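Local coordinates for protein Cg6181-pa, isoform A (Drosophila melanogaster, PDB 2VXG) that appears to act in mRNA decapping during mRNA decay and is required for silencing a subset of endogenous miRNA targets, represented here by its conserved all-helical C-terminal domain, at residues 30-35 with 58-63; 5-10 with 17-22; 86-91 with 95-100. All blocks are in the same frame, centred on the assembly; numbering follows the deposited sequence.

Interaction 1 of 3, residues 30-35 with 58-63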
loop_
_atom_site.group_PDB
_atom_site.type_symbol
_atom_site.label_atom_id
_atom_site.label_comp_id
_atom_site.label_asym_id
_atom_site.label_seq_id
_atom_site.Cartn_x
_atom_site.Cartn_y
_atom_site.Cartn_z
ATOM N N GLY A 30 -9.218 -6.796 -3.848
ATOM C CA GLY A 30 -10.449 -6.051 -4.139
ATOM C C GLY A 30 -11.061 -5.385 -2.896
ATOM O O GLY A 30 -11.588 -4.254 -2.955
ATOM N N LEU A 31 -10.999 -6.071 -1.763
ATOM C CA LEU A 31 -11.493 -5.491 -0.511
ATOM C C LEU A 31 -10.582 -4.362 0.003
ATOM O O LEU A 31 -11.066 -3.357 0.522
ATOM C CB LEU A 31 -11.617 -6.582 0.541
ATOM C CG LEU A 31 -12.251 -6.129 1.854
ATOM C CD1 LEU A 31 -13.754 -5.676 1.611
ATOM C CD2 LEU A 31 -12.136 -7.348 2.819
ATOM N N VAL A 32 -9.282 -4.540 -0.170
ATOM C CA VAL A 32 -8.312 -3.502 0.090
ATOM C C VAL A 32 -8.634 -2.260 -0.744
ATOM O O VAL A 32 -8.663 -1.148 -0.185
ATOM C CB VAL A 32 -6.855 -3.983 -0.148
ATOM C CG1 VAL A 32 -5.860 -2.803 0.051
ATOM C CG2 VAL A 32 -6.510 -5.151 0.804
ATOM N N GLU A 33 -8.854 -2.440 -2.055
ATOM C CA GLU A 33 -9.239 -1.306 -2.930
ATOM C C GLU A 33 -10.518 -0.615 -2.511
ATOM O O GLU A 33 -10.533 0.606 -2.409
ATOM C CB GLU A 33 -9.300 -1.708 -4.382
ATOM C CG GLU A 33 -7.981 -2.084 -4.918
ATOM C CD GLU A 33 -8.034 -2.484 -6.391
ATOM O OE1 GLU A 33 -8.655 -1.717 -7.175
ATOM O OE2 GLU A 33 -7.446 -3.562 -6.745
ATOM N N PHE A 34 -11.560 -1.391 -2.192
ATOM C CA PHE A 34 -12.801 -0.876 -1.558
ATOM C C PHE A 34 -12.477 -0.033 -0.321
ATOM O O PHE A 34 -13.003 1.078 -0.136
ATOM C CB PHE A 34 -13.716 -2.085 -1.176
ATOM C CG PHE A 34 -14.891 -1.741 -0.235
ATOM C CD1 PHE A 34 -16.122 -1.343 -0.752
ATOM C CD2 PHE A 34 -14.750 -1.876 1.136
ATOM C CE1 PHE A 34 -17.192 -1.055 0.076
ATOM C CE2 PHE A 34 -15.786 -1.602 1.973
ATOM C CZ PHE A 34 -17.025 -1.190 1.456
ATOM N N THR A 35 -11.613 -0.564 0.538
ATOM C CA THR A 35 -11.208 0.149 1.745
ATOM C C THR A 35 -10.541 1.478 1.356
ATOM O O THR A 35 -10.905 2.505 1.904
ATOM C CB THR A 35 -10.280 -0.713 2.635
ATOM O OG1 THR A 35 -10.904 -1.981 2.841
ATOM C CG2 THR A 35 -9.972 -0.061 3.978
ATOM N N LEU A 58 3.342 -1.427 5.644
ATOM C CA LEU A 58 4.221 -2.424 4.959
ATOM C C LEU A 58 3.421 -3.558 4.298
ATOM O O LEU A 58 3.767 -4.052 3.238
ATOM C CB LEU A 58 5.256 -3.003 5.903
ATOM C CG LEU A 58 6.390 -2.048 6.344
ATOM C CD1 LEU A 58 7.302 -2.593 7.461
ATOM C CD2 LEU A 58 7.223 -1.517 5.155
ATOM N N SER A 59 2.350 -3.976 4.947
ATOM C CA SER A 59 1.391 -4.952 4.370
ATOM C C SER A 59 0.642 -4.404 3.133
ATOM O O SER A 59 0.486 -5.100 2.138
ATOM C CB SER A 59 0.387 -5.365 5.456
ATOM O OG SER A 59 -0.609 -6.279 4.975
ATOM N N LEU A 60 0.171 -3.175 3.220
ATOM C CA LEU A 60 -0.489 -2.495 2.115
ATOM C C LEU A 60 0.476 -2.411 0.937
ATOM O O LEU A 60 0.114 -2.775 -0.194
ATOM C CB LEU A 60 -0.960 -1.101 2.568
ATOM C CG LEU A 60 -1.782 -0.198 1.672
ATOM C CD1 LEU A 60 -3.070 -0.993 1.328
ATOM C CD2 LEU A 60 -2.112 1.144 2.387
ATOM N N ILE A 61 1.722 -2.029 1.213
ATOM C CA ILE A 61 2.754 -1.980 0.162
ATOM C C ILE A 61 2.930 -3.371 -0.497
ATOM O O ILE A 61 2.952 -3.480 -1.746
ATOM C CB ILE A 61 4.151 -1.504 0.690
ATOM C CG1 ILE A 61 4.144 0.020 0.906
ATOM C CG2 ILE A 61 5.257 -1.856 -0.319
ATOM C CD1 ILE A 61 5.345 0.530 1.726
ATOM N N GLN A 62 3.013 -4.381 0.325
ATOM C CA GLN A 62 3.110 -5.720 -0.111
ATOM C C GLN A 62 1.940 -6.171 -1.007
ATOM O O GLN A 62 2.120 -6.635 -2.102
ATOM C CB GLN A 62 3.331 -6.594 1.101
ATOM C CG GLN A 62 3.677 -7.981 0.812
ATOM C CD GLN A 62 2.484 -8.869 0.605
ATOM O OE1 GLN A 62 1.603 -8.924 1.434
ATOM N NE2 GLN A 62 2.463 -9.578 -0.479
ATOM N N GLN A 63 0.747 -5.938 -0.535
ATOM C CA GLN A 63 -0.462 -6.430 -1.156
ATOM C C GLN A 63 -0.803 -5.727 -2.483
ATOM O O GLN A 63 -1.194 -6.387 -3.445
ATOM C CB GLN A 63 -1.640 -6.351 -0.187
ATOM C CG GLN A 63 -1.442 -7.330 0.989
ATOM C CD GLN A 63 -2.706 -7.775 1.630
ATOM O OE1 GLN A 63 -3.788 -7.644 1.079
ATOM N NE2 GLN A 63 -2.581 -8.285 2.851
#
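V32 overlaps the L60 side chain with one methyl and the amide end of Q63 with the other, and these two pairs make up the whole direct contact between residues 30-35 and 58-63. Its CG1 lies 3.6 Å from CD1 of L60, while its CG2 lies 3.7 Å from OE1 of Q63. The fork is set by chi1 of 176°, which turns CG1 anti to the backbone nitrogen and CG2 anti to the carbonyl carbon, one branch for each partner. L60 and Q63 stand three positions apart on helix 54-66, so the valine reaches two successive points on one side of that helix.

The bond from CA to CB of L60 does not aim at V32; the leucine closes the distance with its CD1 branch. Q63 does point across, and its chain runs extended beyond CG to carry the amide to the valine. NE2 is hydrogen-bonded to the backbone O of L24 on helix 16-25, which fixes the amide, with OE1 lying beside the valine methyl.

The nearest CA pair, V32 and L60, is 8.1 Å apart, so side chains alone bridge the two segments. Only 107 Å² is buried between them, and helix 16-25 supplies further packing, L24 touching both V32 and S59. One turn on from V32, OG1 of T35 turns back to O of L31 at 2.7 Å. That oxygen also accepts from the backbone N of T35, the two donors arriving from opposite faces of its carbonyl plane.

This is buried helix-helix packing that joins helix 29-38 to helix 54-66 near the centre of the all-helical EDC4 C-terminal domain. Dispersion between V32 and L60 and an amide oxygen resting against a methyl at Q63 make it a van der Waals contact, consistent with a non-directional fit.

Interaction 2 of 3, residues 5-10 with 17-22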
loop_
_atom_site.group_PDB
_atom_site.type_symbol
_atom_site.label_atom_id
_atom_site.label_comp_id
_atom_site.label_asym_id
_atom_site.label_seq_id
_atom_site.Cartn_x
_atom_site.Cartn_y
_atom_site.Cartn_z
ATOM N N ASP A 5 -19.146 -3.705 5.010
ATOM C CA ASP A 5 -19.964 -3.006 5.989
ATOM C C ASP A 5 -19.210 -2.731 7.267
ATOM O O ASP A 5 -19.230 -1.606 7.779
ATOM C CB ASP A 5 -21.219 -3.811 6.339
ATOM C CG ASP A 5 -22.259 -3.849 5.187
ATOM O OD1 ASP A 5 -22.093 -3.126 4.192
ATOM O OD2 ASP A 5 -23.253 -4.607 5.316
ATOM N N SER A 6 -18.528 -3.745 7.780
ATOM C CA SER A 6 -17.767 -3.581 9.016
ATOM C C SER A 6 -16.657 -2.564 8.832
ATOM O O SER A 6 -16.392 -1.746 9.712
ATOM C CB SER A 6 -17.150 -4.906 9.452
ATOM O OG SER A 6 -16.292 -4.717 10.554
ATOM N N ILE A 7 -15.971 -2.684 7.711
ATOM C CA ILE A 7 -14.923 -1.726 7.307
ATOM C C ILE A 7 -15.427 -0.298 7.217
ATOM O O ILE A 7 -14.785 0.616 7.732
ATOM C CB ILE A 7 -14.281 -2.143 5.967
ATOM C CG1 ILE A 7 -13.315 -3.303 6.227
ATOM C CG2 ILE A 7 -13.565 -0.977 5.288
ATOM C CD1 ILE A 7 -13.016 -4.158 5.032
ATOM N N LYS A 8 -16.577 -0.092 6.590
ATOM C CA LYS A 8 -17.102 1.271 6.479
ATOM C C LYS A 8 -17.433 1.809 7.857
ATOM O O LYS A 8 -17.150 2.958 8.154
ATOM C CB LYS A 8 -18.297 1.334 5.532
ATOM C CG LYS A 8 -17.914 0.873 4.158
ATOM C CD LYS A 8 -18.734 1.484 3.075
ATOM C CE LYS A 8 -20.096 0.884 3.029
ATOM N NZ LYS A 8 -20.855 1.630 2.020
ATOM N N GLN A 9 -18.019 0.957 8.684
ATOM C CA GLN A 9 -18.304 1.245 10.086
ATOM C C GLN A 9 -17.074 1.718 10.876
ATOM O O GLN A 9 -17.083 2.767 11.555
ATOM C CB GLN A 9 -18.876 -0.011 10.701
ATOM C CG GLN A 9 -19.276 0.099 12.130
ATOM C CD GLN A 9 -20.422 -0.827 12.460
ATOM O OE1 GLN A 9 -20.335 -2.057 12.235
ATOM N NE2 GLN A 9 -21.512 -0.259 13.017
ATOM N N LEU A 10 -16.018 0.919 10.793
ATOM C CA LEU A 10 -14.752 1.196 11.502
ATOM C C LEU A 10 -14.171 2.530 11.080
ATOM O O LEU A 10 -13.838 3.347 11.921
ATOM C CB LEU A 10 -13.762 0.044 11.273
ATOM C CG LEU A 10 -14.199 -1.204 12.052
ATOM C CD1 LEU A 10 -13.481 -2.481 11.635
ATOM C CD2 LEU A 10 -14.060 -0.926 13.567
ATOM N N ASN A 17 -6.956 1.738 11.592
ATOM C CA ASN A 17 -6.089 0.561 11.545
ATOM C C ASN A 17 -6.890 -0.724 11.667
ATOM O O ASN A 17 -6.630 -1.648 10.920
ATOM C CB ASN A 17 -5.003 0.609 12.609
ATOM C CG ASN A 17 -3.955 1.598 12.262
ATOM O OD1 ASN A 17 -3.196 1.395 11.320
ATOM N ND2 ASN A 17 -3.960 2.728 12.951
ATOM N N LYS A 18 -7.882 -0.757 12.551
ATOM C CA LYS A 18 -8.749 -1.933 12.631
ATOM C C LYS A 18 -9.447 -2.232 11.293
ATOM O O LYS A 18 -9.604 -3.374 10.959
ATOM C CB LYS A 18 -9.789 -1.851 13.764
ATOM C CG LYS A 18 -9.202 -1.798 15.184
ATOM C CD LYS A 18 -10.263 -1.916 16.245
ATOM C CE LYS A 18 -9.717 -1.600 17.660
ATOM N NZ LYS A 18 -10.649 -2.141 18.728
ATOM N N ALA A 19 -9.880 -1.196 10.573
ATOM C CA ALA A 19 -10.493 -1.347 9.253
ATOM C C ALA A 19 -9.469 -1.977 8.309
ATOM O O ALA A 19 -9.783 -2.929 7.586
ATOM C CB ALA A 19 -10.970 -0.037 8.721
ATOM N N PHE A 20 -8.229 -1.504 8.375
ATOM C CA PHE A 20 -7.191 -2.024 7.487
ATOM C C PHE A 20 -6.747 -3.415 7.874
ATOM O O PHE A 20 -6.430 -4.194 6.983
ATOM C CB PHE A 20 -6.000 -1.059 7.368
ATOM C CG PHE A 20 -6.196 0.010 6.315
ATOM C CD1 PHE A 20 -7.059 1.057 6.552
ATOM C CD2 PHE A 20 -5.544 -0.063 5.070
ATOM C CE1 PHE A 20 -7.269 2.060 5.617
ATOM C CE2 PHE A 20 -5.736 0.952 4.094
ATOM C CZ PHE A 20 -6.617 2.007 4.380
ATOM N N HIS A 21 -6.735 -3.740 9.163
ATOM C CA HIS A 21 -6.450 -5.120 9.603
ATOM C C HIS A 21 -7.414 -6.051 8.928
ATOM O O HIS A 21 -6.995 -7.055 8.377
ATOM C CB HIS A 21 -6.583 -5.326 11.142
ATOM C CG HIS A 21 -5.559 -4.602 11.968
ATOM N ND1 HIS A 21 -5.765 -4.298 13.304
ATOM C CD2 HIS A 21 -4.378 -4.030 11.634
ATOM C CE1 HIS A 21 -4.727 -3.617 13.765
ATOM N NE2 HIS A 21 -3.854 -3.464 12.776
ATOM N N GLN A 22 -8.703 -5.691 8.937
ATOM C CA GLN A 22 -9.737 -6.535 8.374
ATOM C C GLN A 22 -9.528 -6.642 6.888
ATOM O O GLN A 22 -9.502 -7.750 6.350
ATOM C CB GLN A 22 -11.140 -5.968 8.648
ATOM C CG GLN A 22 -12.300 -6.766 8.026
ATOM C CD GLN A 22 -12.447 -8.203 8.537
ATOM O OE1 GLN A 22 -11.985 -9.146 7.891
ATOM N NE2 GLN A 22 -13.105 -8.376 9.687
HETATM O O HOH W 1 -13.861 -6.234 11.054
#
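With chi1 of -77°, I7 holds CG1 anti to its carbonyl carbon, which places CG1 beside O of A19 at 3.8 Å, and a similar chi1 of -72° in L10 turns CG beside the backbone N, from where CD1 reaches over the backbone at A19. These groups join the two arms of a helical hairpin, the first antiparallel pair of this all-helical domain. The short helical segments 5-10 and 17-22 run at 162° to each other, their axes approaching to 8.5 Å.

A19 explains how the arms come so close. CA of A19 lies 4.9 Å from CA of I7, a spacing that a side chain of one methyl permits, and the alanine CB points toward the first helix. There it meets CB of L10 at 3.8 Å. CD1 of L10 continues past the methyl to lie 4.0 Å from N of A19, so the leucine packs on both the side chain and the main chain of the opposing helix.

One turn further along helix 16-25, Q22 adds the aliphatic part of its side chain. Its CG rests 4.0 Å from CG1 of I7 and also meets CD1 of that isoleucine. The I7 side chain is shared with helix 29-38, where it touches T35, while the F20 side chain touches L60 and V56 of helix 54-66.

Beyond CG, Q22 bends at chi2, and its amide takes part in a water bridge: a single water accepts a hydrogen bond from NE2 of Q22 at 2.7 Å and is hydrogen-bonded to OG of S6 at 2.9 Å.

Interaction 3 of 3, residues 86-91 with 95-100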
loop_
_atom_site.group_PDB
_atom_site.type_symbol
_atom_site.label_atom_id
_atom_site.label_comp_id
_atom_site.label_asym_id
_atom_site.label_seq_id
_atom_site.Cartn_x
_atom_site.Cartn_y
_atom_site.Cartn_z
ATOM N N ILE A 86 6.770 5.329 5.752
ATOM C CA ILE A 86 7.702 4.411 6.416
ATOM C C ILE A 86 8.636 5.168 7.372
ATOM O O ILE A 86 9.343 6.107 6.977
ATOM C CB ILE A 86 8.585 3.644 5.422
ATOM C CG1 ILE A 86 7.789 2.681 4.563
ATOM C CG2 ILE A 86 9.665 2.819 6.151
ATOM C CD1 ILE A 86 8.711 1.884 3.580
ATOM N N ASN A 87 8.639 4.750 8.636
ATOM C CA ASN A 87 9.465 5.368 9.646
ATOM C C ASN A 87 10.625 4.444 9.931
ATOM O O ASN A 87 10.479 3.421 10.605
ATOM C CB ASN A 87 8.684 5.662 10.932
ATOM C CG ASN A 87 9.595 6.047 12.086
ATOM O OD1 ASN A 87 10.709 6.526 11.876
ATOM N ND2 ASN A 87 9.126 5.848 13.304
ATOM N N MET A 88 11.784 4.811 9.406
ATOM C CA MET A 88 12.976 3.977 9.538
ATOM C C MET A 88 13.613 4.002 10.939
ATOM O O MET A 88 14.554 3.254 11.183
ATOM C CB MET A 88 14.022 4.325 8.445
ATOM C CG MET A 88 13.682 3.855 6.997
ATOM S SD MET A 88 13.104 2.116 6.841
ATOM C CE MET A 88 14.654 1.222 7.058
ATOM N N ALA A 89 13.106 4.840 11.849
ATOM C CA ALA A 89 13.498 4.798 13.257
ATOM C C ALA A 89 12.747 3.725 14.027
ATOM O O ALA A 89 13.137 3.366 15.141
ATOM C CB ALA A 89 13.284 6.151 13.924
ATOM N N ASP A 90 11.662 3.204 13.460
ATOM C CA ASP A 90 10.912 2.151 14.160
ATOM C C ASP A 90 11.729 0.865 14.016
ATOM O O ASP A 90 11.977 0.434 12.925
ATOM C CB ASP A 90 9.484 2.044 13.581
ATOM C CG ASP A 90 8.662 0.940 14.195
ATOM O OD1 ASP A 90 9.168 -0.182 14.398
ATOM O OD2 ASP A 90 7.463 1.184 14.412
ATOM N N PRO A 91 12.131 0.248 15.138
ATOM C CA PRO A 91 13.005 -0.940 15.080
ATOM C C PRO A 91 12.421 -2.162 14.309
ATOM O O PRO A 91 13.169 -2.922 13.682
ATOM C CB PRO A 91 13.253 -1.265 16.558
ATOM C CG PRO A 91 12.108 -0.634 17.305
ATOM C CD PRO A 91 11.769 0.601 16.528
ATOM N N GLU A 95 13.994 -3.585 10.561
ATOM C CA GLU A 95 14.246 -4.998 10.277
ATOM C C GLU A 95 13.391 -5.546 9.122
ATOM O O GLU A 95 13.867 -6.318 8.287
ATOM C CB GLU A 95 13.925 -5.814 11.525
ATOM C CG GLU A 95 14.291 -7.280 11.416
ATOM C CD GLU A 95 13.499 -8.199 12.334
ATOM O OE1 GLU A 95 13.837 -9.394 12.355
ATOM O OE2 GLU A 95 12.546 -7.749 13.003
ATOM N N HIS A 96 12.124 -5.155 9.077
ATOM C CA HIS A 96 11.179 -5.719 8.107
ATOM C C HIS A 96 11.153 -4.956 6.774
ATOM O O HIS A 96 10.975 -5.564 5.733
ATOM C CB HIS A 96 9.766 -5.743 8.721
ATOM C CG HIS A 96 8.755 -6.513 7.924
ATOM N ND1 HIS A 96 9.051 -7.702 7.288
ATOM C CD2 HIS A 96 7.435 -6.292 7.702
ATOM C CE1 HIS A 96 7.968 -8.164 6.693
ATOM N NE2 HIS A 96 6.971 -7.331 6.928
ATOM N N ALA A 97 11.342 -3.638 6.803
ATOM C CA ALA A 97 11.269 -2.821 5.559
ATOM C C ALA A 97 12.217 -3.271 4.454
ATOM O O ALA A 97 11.835 -3.305 3.285
ATOM C CB ALA A 97 11.519 -1.326 5.874
ATOM N N PRO A 98 13.481 -3.566 4.785
ATOM C CA PRO A 98 14.382 -4.058 3.712
ATOM C C PRO A 98 13.780 -5.158 2.861
ATOM O O PRO A 98 13.849 -5.084 1.630
ATOM C CB PRO A 98 15.597 -4.569 4.495
ATOM C CG PRO A 98 15.645 -3.617 5.664
ATOM C CD PRO A 98 14.205 -3.426 6.058
ATOM N N LYS A 99 13.181 -6.150 3.501
ATOM C CA LYS A 99 12.571 -7.258 2.786
ATOM C C LYS A 99 11.379 -6.808 1.995
ATOM O O LYS A 99 11.276 -7.126 0.841
ATOM C CB LYS A 99 12.178 -8.388 3.723
ATOM C CG LYS A 99 13.348 -9.291 4.110
ATOM C CD LYS A 99 14.022 -8.862 5.407
ATOM C CE LYS A 99 15.324 -9.645 5.641
ATOM N NZ LYS A 99 16.498 -8.731 5.903
ATOM N N VAL A 100 10.483 -6.031 2.612
ATOM C CA VAL A 100 9.287 -5.565 1.907
ATOM C C VAL A 100 9.669 -4.688 0.720
ATOM O O VAL A 100 9.109 -4.813 -0.335
ATOM C CB VAL A 100 8.363 -4.811 2.869
ATOM C CG1 VAL A 100 7.210 -4.107 2.156
ATOM C CG2 VAL A 100 7.874 -5.790 3.968
#
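M88 and A97 meet sulfur to methyl, SD of the methionine lying 3.9 Å from CB of the alanine. The two approach differently: the CA-CB bond of A97 is directed toward the loop, whereas M88 leaves its backbone obliquely and comes nearer through bends at chi2 (-47°) and chi3 (-75°). Near the start of the helix, E95 lies alongside the backbone of P91, its CB 3.7 Å from O of P91 and its chain running on extended.

That same carbonyl O of P91 accepts from N of E95 at 3.3 Å, an i to i+4 bond of the first helical turn, with an angle of 151° at the hydrogen.

The loop itself is shaped by a type I turn from N87 to D90 and by an Asx turn in which OD1 of N87 accepts from the backbone N of A89. D90 then serves as N-cap, its OD1 taking the backbone N of I92 and T93.

The segment 86-91 thus connects helix 73-85 to helix 91-114 and folds against the latter's first turns. Helix 54-66 lies beside both, with Q54 bonded to N of N87 and L58 touching I86 and H96.

How the interactions relate
From the N terminus the three contacts follow in series, none nested in or crossing another. Interaction 2 closes the short turn between helices 2-13 and 16-25. Interaction 1 spans a longer interval, bringing helix 29-38 to helix 54-66, and interaction 3 closes the entry into helix 91-114. Interactions 1 and 2 touch directly: CZ of F34 packs 3.5 Å from CG of K8, CD1 of L31 lies 3.8 Å from CD1 of I7, and T35 meets F20. Helix 54-66 carries the packing onward, since O of L58 lies 3.6 Å from CG1 of V100 and I61 also meets V100. Interactions 2 and 3 stay about 11 Å apart at their nearest atoms, connected through interaction 1.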